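Local coordinates for tudor and KH domain-containing protein homolog (Drosophila melanogaster, PDB 5YGB), which takes part in piRNA metabolism and transposon repression, binding the N-terminus of Piwi through its extended Tudor domain and probably recruiting Piwi proteins to the nuage, at residues R120-K132 against A183-F195. The protein carries 1 engineered substitution. Sequence-based numbering, arbitrary orientation.
Sequences RFQAVECFLANVK and AKEGTPLPGVELF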
loop_
_atom_site.group_PDB
_atom_site.type_symbol
_atom_site.label_atom_id
_atom_site.label_comp_id
_atom_site.label_asym_id
_atom_site.label_seq_id
_atom_site.Cartn_x
_atom_site.Cartn_y
_atom_site.Cartn_z
ATOM N N ARG A 120 13.906 -0.526 -4.212
ATOM C CA ARG A 120 12.769 0.157 -4.827
ATOM C C ARG A 120 11.549 0.138 -3.898
ATOM O O ARG A 120 11.280 -0.878 -3.259
ATOM C CB ARG A 120 12.452 -0.526 -6.177
ATOM C CG ARG A 120 11.082 -0.242 -6.784
ATOM C CD ARG A 120 10.827 -0.982 -8.124
ATOM N NE ARG A 120 9.411 -0.853 -8.449
ATOM C CZ ARG A 120 8.488 -1.749 -8.113
ATOM N NH1 ARG A 120 8.840 -2.867 -7.489
ATOM N NH2 ARG A 120 7.215 -1.539 -8.410
ATOM N N PHE A 121 10.824 1.250 -3.784
ATOM C CA PHE A 121 9.585 1.231 -3.006
ATOM C C PHE A 121 8.645 0.200 -3.649
ATOM O O PHE A 121 8.377 0.243 -4.862
ATOM C CB PHE A 121 8.934 2.619 -2.944
ATOM C CG PHE A 121 9.707 3.639 -2.129
ATOM C CD1 PHE A 121 10.851 3.295 -1.425
ATOM C CD2 PHE A 121 9.252 4.944 -2.049
ATOM C CE1 PHE A 121 11.543 4.250 -0.679
ATOM C CE2 PHE A 121 9.936 5.898 -1.293
ATOM C CZ PHE A 121 11.072 5.546 -0.619
ATOM N N GLN A 122 8.150 -0.745 -2.859
ATOM C CA GLN A 122 7.579 -1.956 -3.442
ATOM C C GLN A 122 6.102 -1.903 -3.828
ATOM O O GLN A 122 5.654 -2.739 -4.618
ATOM C CB GLN A 122 7.816 -3.129 -2.476
ATOM C CG GLN A 122 9.281 -3.531 -2.381
ATOM C CD GLN A 122 9.762 -4.116 -3.683
ATOM O OE1 GLN A 122 9.244 -5.133 -4.148
ATOM N NE2 GLN A 122 10.727 -3.459 -4.301
ATOM N N ALA A 123 5.328 -0.967 -3.285
ATOM C CA ALA A 123 3.893 -0.947 -3.550
ATOM C C ALA A 123 3.543 -0.034 -4.703
ATOM O O ALA A 123 4.002 1.113 -4.752
ATOM C CB ALA A 123 3.112 -0.523 -2.298
ATOM N N VAL A 124 2.740 -0.539 -5.635
ATOM C CA VAL A 124 2.215 0.290 -6.717
ATOM C C VAL A 124 0.700 0.356 -6.642
ATOM O O VAL A 124 0.015 -0.683 -6.658
ATOM C CB VAL A 124 2.625 -0.235 -8.092
ATOM C CG1 VAL A 124 1.998 0.627 -9.183
ATOM C CG2 VAL A 124 4.141 -0.228 -8.236
ATOM N N GLU A 125 0.171 1.571 -6.545
ATOM C CA GLU A 125 -1.267 1.798 -6.519
ATOM C C GLU A 125 -1.868 1.538 -7.900
ATOM O O GLU A 125 -1.346 2.016 -8.906
ATOM C CB GLU A 125 -1.594 3.227 -6.059
ATOM C CG GLU A 125 -3.041 3.412 -5.672
ATOM C CD GLU A 125 -3.418 4.857 -5.437
ATOM O OE1 GLU A 125 -2.514 5.677 -5.160
ATOM O OE2 GLU A 125 -4.622 5.170 -5.534
ATOM N N CYS A 126 -2.962 0.781 -7.932
ATOM C CA CYS A 126 -3.633 0.376 -9.168
ATOM C C CYS A 126 -5.127 0.496 -9.004
ATOM O O CYS A 126 -5.638 0.632 -7.892
ATOM C CB CYS A 126 -3.330 -1.081 -9.527
ATOM S SG CYS A 126 -1.612 -1.530 -9.775
ATOM N N PHE A 127 -5.833 0.405 -10.127
ATOM C CA PHE A 127 -7.262 0.121 -10.107
ATOM C C PHE A 127 -7.551 -1.114 -10.956
ATOM O O PHE A 127 -6.744 -1.495 -11.808
ATOM C CB PHE A 127 -8.079 1.350 -10.578
ATOM C CG PHE A 127 -7.951 1.681 -12.055
ATOM C CD1 PHE A 127 -6.884 2.438 -12.521
ATOM C CD2 PHE A 127 -8.932 1.296 -12.955
ATOM C CE1 PHE A 127 -6.778 2.774 -13.864
ATOM C CE2 PHE A 127 -8.828 1.633 -14.298
ATOM C CZ PHE A 127 -7.749 2.374 -14.746
ATOM N N LEU A 128 -8.681 -1.757 -10.689
ATOM C CA LEU A 128 -9.091 -2.912 -11.477
ATOM C C LEU A 128 -9.751 -2.407 -12.746
ATOM O O LEU A 128 -10.754 -1.709 -12.679
ATOM C CB LEU A 128 -10.052 -3.810 -10.692
ATOM C CG LEU A 128 -10.351 -5.187 -11.289
ATOM C CD1 LEU A 128 -9.081 -6.038 -11.275
ATOM C CD2 LEU A 128 -11.481 -5.863 -10.514
ATOM N N ALA A 129 -9.177 -2.734 -13.900
ATOM C CA ALA A 129 -9.716 -2.249 -15.171
ATOM C C ALA A 129 -11.097 -2.821 -15.491
ATOM O O ALA A 129 -11.446 -3.927 -15.078
ATOM C CB ALA A 129 -8.749 -2.569 -16.295
ATOM N N ASN A 130 -11.877 -2.024 -16.217
ATOM C CA ASN A 130 -13.132 -2.462 -16.844
ATOM C C ASN A 130 -14.270 -2.788 -15.876
ATOM O O ASN A 130 -15.192 -3.531 -16.227
ATOM C CB ASN A 130 -12.866 -3.669 -17.753
ATOM C CG ASN A 130 -11.831 -3.369 -18.831
ATOM O OD1 ASN A 130 -11.907 -2.339 -19.506
ATOM N ND2 ASN A 130 -10.861 -4.261 -18.990
ATOM N N VAL A 131 -14.222 -2.220 -14.673
ATOM C CA VAL A 131 -15.329 -2.333 -13.725
ATOM C C VAL A 131 -15.739 -0.987 -13.134
ATOM O O VAL A 131 -14.950 -0.035 -13.082
ATOM C CB VAL A 131 -14.998 -3.276 -12.537
ATOM C CG1 VAL A 131 -14.631 -4.664 -13.023
ATOM C CG2 VAL A 131 -13.888 -2.685 -11.663
ATOM N N LYS A 132 -16.982 -0.922 -12.677
ATOM C CA LYS A 132 -17.448 0.207 -11.885
ATOM C C LYS A 132 -18.424 -0.294 -10.835
ATOM O O LYS A 132 -18.884 -1.437 -10.892
ATOM C CB LYS A 132 -18.103 1.281 -12.759
ATOM C CG LYS A 132 -19.380 0.830 -13.429
ATOM C CD LYS A 132 -19.971 1.944 -14.261
ATOM C CE LYS A 132 -21.320 1.534 -14.825
ATOM N NZ LYS A 132 -21.927 2.618 -15.644
ATOM N N ALA A 183 1.953 10.288 -5.796
ATOM C CA ALA A 183 0.567 10.093 -6.219
ATOM C C ALA A 183 -0.211 11.398 -6.388
ATOM O O ALA A 183 -1.358 11.499 -5.959
ATOM C CB ALA A 183 -0.153 9.186 -5.225
ATOM N N LYS A 184 0.403 12.386 -7.029
ATOM C CA LYS A 184 -0.243 13.682 -7.221
ATOM C C LYS A 184 -1.252 13.663 -8.366
ATOM O O LYS A 184 -1.254 12.753 -9.196
ATOM C CB LYS A 184 0.804 14.766 -7.479
ATOM C CG LYS A 184 1.831 14.919 -6.370
ATOM C CD LYS A 184 1.176 15.312 -5.055
ATOM C CE LYS A 184 2.223 15.534 -3.972
ATOM N NZ LYS A 184 1.626 15.895 -2.656
ATOM N N GLU A 185 -2.112 14.677 -8.394
ATOM C CA GLU A 185 -3.081 14.855 -9.469
ATOM C C GLU A 185 -2.376 14.923 -10.821
ATOM O O GLU A 185 -1.361 15.607 -10.964
ATOM C CB GLU A 185 -3.906 16.124 -9.230
ATOM C CG GLU A 185 -4.724 16.592 -10.421
ATOM C CD GLU A 185 -5.321 17.969 -10.201
ATOM O OE1 GLU A 185 -5.230 18.480 -9.063
ATOM O OE2 GLU A 185 -5.880 18.540 -11.163
ATOM N N GLY A 186 -2.902 14.198 -11.805
ATOM C CA GLY A 186 -2.349 14.232 -13.147
ATOM C C GLY A 186 -1.409 13.086 -13.473
ATOM O O GLY A 186 -1.121 12.826 -14.643
ATOM N N THR A 187 -0.920 12.405 -12.442
ATOM C CA THR A 187 -0.021 11.272 -12.630
ATOM C C THR A 187 -0.816 10.037 -13.065
ATOM O O THR A 187 -2.016 9.948 -12.806
ATOM C CB THR A 187 0.770 10.968 -11.343
ATOM O OG1 THR A 187 -0.145 10.686 -10.277
ATOM C CG2 THR A 187 1.638 12.157 -10.963
ATOM N N PRO A 188 -0.152 9.081 -13.740
ATOM C CA PRO A 188 -0.899 7.944 -14.288
ATOM C C PRO A 188 -1.090 6.794 -13.292
ATOM O O PRO A 188 -0.125 6.274 -12.730
ATOM C CB PRO A 188 -0.031 7.510 -15.477
ATOM C CG PRO A 188 1.341 7.874 -15.076
ATOM C CD PRO A 188 1.248 9.084 -14.188
ATOM N N LEU A 189 -2.345 6.419 -13.081
ATOM C CA LEU A 189 -2.697 5.264 -12.273
ATOM C C LEU A 189 -2.882 4.045 -13.184
ATOM O O LEU A 189 -3.697 4.092 -14.098
ATOM C CB LEU A 189 -3.976 5.556 -11.495
ATOM C CG LEU A 189 -4.472 4.605 -10.416
ATOM C CD1 LEU A 189 -3.485 4.564 -9.266
ATOM C CD2 LEU A 189 -5.830 5.072 -9.935
ATOM N N PRO A 190 -2.102 2.969 -12.977
ATOM C CA PRO A 190 -2.265 1.795 -13.849
ATOM C C PRO A 190 -3.561 1.039 -13.589
ATOM O O PRO A 190 -3.931 0.819 -12.432
ATOM C CB PRO A 190 -1.073 0.898 -13.493
ATOM C CG PRO A 190 -0.164 1.732 -12.654
ATOM C CD PRO A 190 -1.000 2.793 -12.014
ATOM N N GLY A 191 -4.244 0.658 -14.665
ATOM C CA GLY A 191 -5.428 -0.179 -14.602
ATOM C C GLY A 191 -5.034 -1.577 -15.005
ATOM O O GLY A 191 -4.460 -1.780 -16.079
ATOM N N VAL A 192 -5.328 -2.542 -14.144
ATOM C CA VAL A 192 -4.856 -3.901 -14.352
ATOM C C VAL A 192 -5.979 -4.914 -14.476
ATOM O O VAL A 192 -7.082 -4.719 -13.957
ATOM C CB VAL A 192 -3.915 -4.370 -13.202
ATOM C CG1 VAL A 192 -2.647 -3.532 -13.182
ATOM C CG2 VAL A 192 -4.625 -4.343 -11.835
ATOM N N GLU A 193 -5.662 -5.990 -15.185
ATOM C CA GLU A 193 -6.399 -7.243 -15.105
ATOM C C GLU A 193 -5.733 -8.106 -14.042
ATOM O O GLU A 193 -4.514 -8.091 -13.908
ATOM C CB GLU A 193 -6.379 -7.980 -16.441
ATOM C CG GLU A 193 -7.090 -7.263 -17.552
ATOM C CD GLU A 193 -7.288 -8.139 -18.774
ATOM O OE1 GLU A 193 -6.655 -9.218 -18.854
ATOM O OE2 GLU A 193 -8.086 -7.745 -19.652
ATOM N N LEU A 194 -6.516 -8.863 -13.294
ATOM C CA LEU A 194 -5.973 -9.752 -12.283
ATOM C C LEU A 194 -6.590 -11.105 -12.437
ATOM O O LEU A 194 -7.801 -11.218 -12.613
ATOM C CB LEU A 194 -6.267 -9.267 -10.866
ATOM C CG LEU A 194 -5.652 -7.998 -10.306
ATOM C CD1 LEU A 194 -6.193 -7.761 -8.912
ATOM C CD2 LEU A 194 -4.136 -8.130 -10.295
ATOM N N PHE A 195 -5.786 -12.150 -12.343
ATOM C CA PHE A 195 -6.413 -13.437 -12.145
ATOM C C PHE A 195 -5.587 -14.334 -11.262
ATOM O O PHE A 195 -4.380 -14.163 -11.100
ATOM C CB PHE A 195 -6.728 -14.109 -13.474
ATOM C CG PHE A 195 -5.541 -14.574 -14.231
ATOM C CD1 PHE A 195 -5.036 -15.854 -14.036
ATOM C CD2 PHE A 195 -4.956 -13.764 -15.194
ATOM C CE1 PHE A 195 -3.947 -16.294 -14.761
ATOM C CE2 PHE A 195 -3.870 -14.203 -15.925
ATOM C CZ PHE A 195 -3.367 -15.468 -15.712
HETATM O O HOH W 1 -9.663 -5.967 -14.947
HETATM O O HOH W 2 -10.308 -6.401 -17.786
#
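F127 lays one face of its ring over G191, whose CA stands 3.5 Å from the ring centroid, 19° off the normal, in a CH-pi contact. The phenyl reaches back over the neighbouring strand because CG sits between the backbone N and the carbonyl carbon (chi1 70°). At the ring edge, L189 O lies 3.4 Å from F127 CE1, in the ring plane, while L189 CD2 packs against F127 CD1. With no side chain on G191, the ring can come down close over its CA, which sits toward the ring's rim. An alanine in place of F127 would probably uncover G191 and deprive the L189 methyl of its aromatic neighbour.

Beneath the ring the backbones pair in parallel through three nearly straight bonds: F127 N to P190 O (3.0 Å), V192 N to F127 O (2.9 Å) and A129 N to V192 O (2.9 Å). Pairing stops short of E125 O, which has no hydrogen-bonding partner and is covered by CD of P190 and CD1 of L189. That same methyl rests on the aliphatic part of E125, whose carboxylate continues to a salt bridge with R172. C126 SG meets V192 CG1, and L128 CD1 touches L194 CG at 4.1 Å. Beyond A129 a water donates to both A129 O and V192 O, extending the link between the strands.

The two strands, crossing at 54°, are neighbours in the mixed sheet of the SN-like half of this extended Tudor domain. Strand 17-22 pairs with the other edge of 124-128, and strand 162-171 flanks 188-195, sending K170 to a cation-pi contact with F127. Helix 205-211 covers L128 and L194 through A206 and I205.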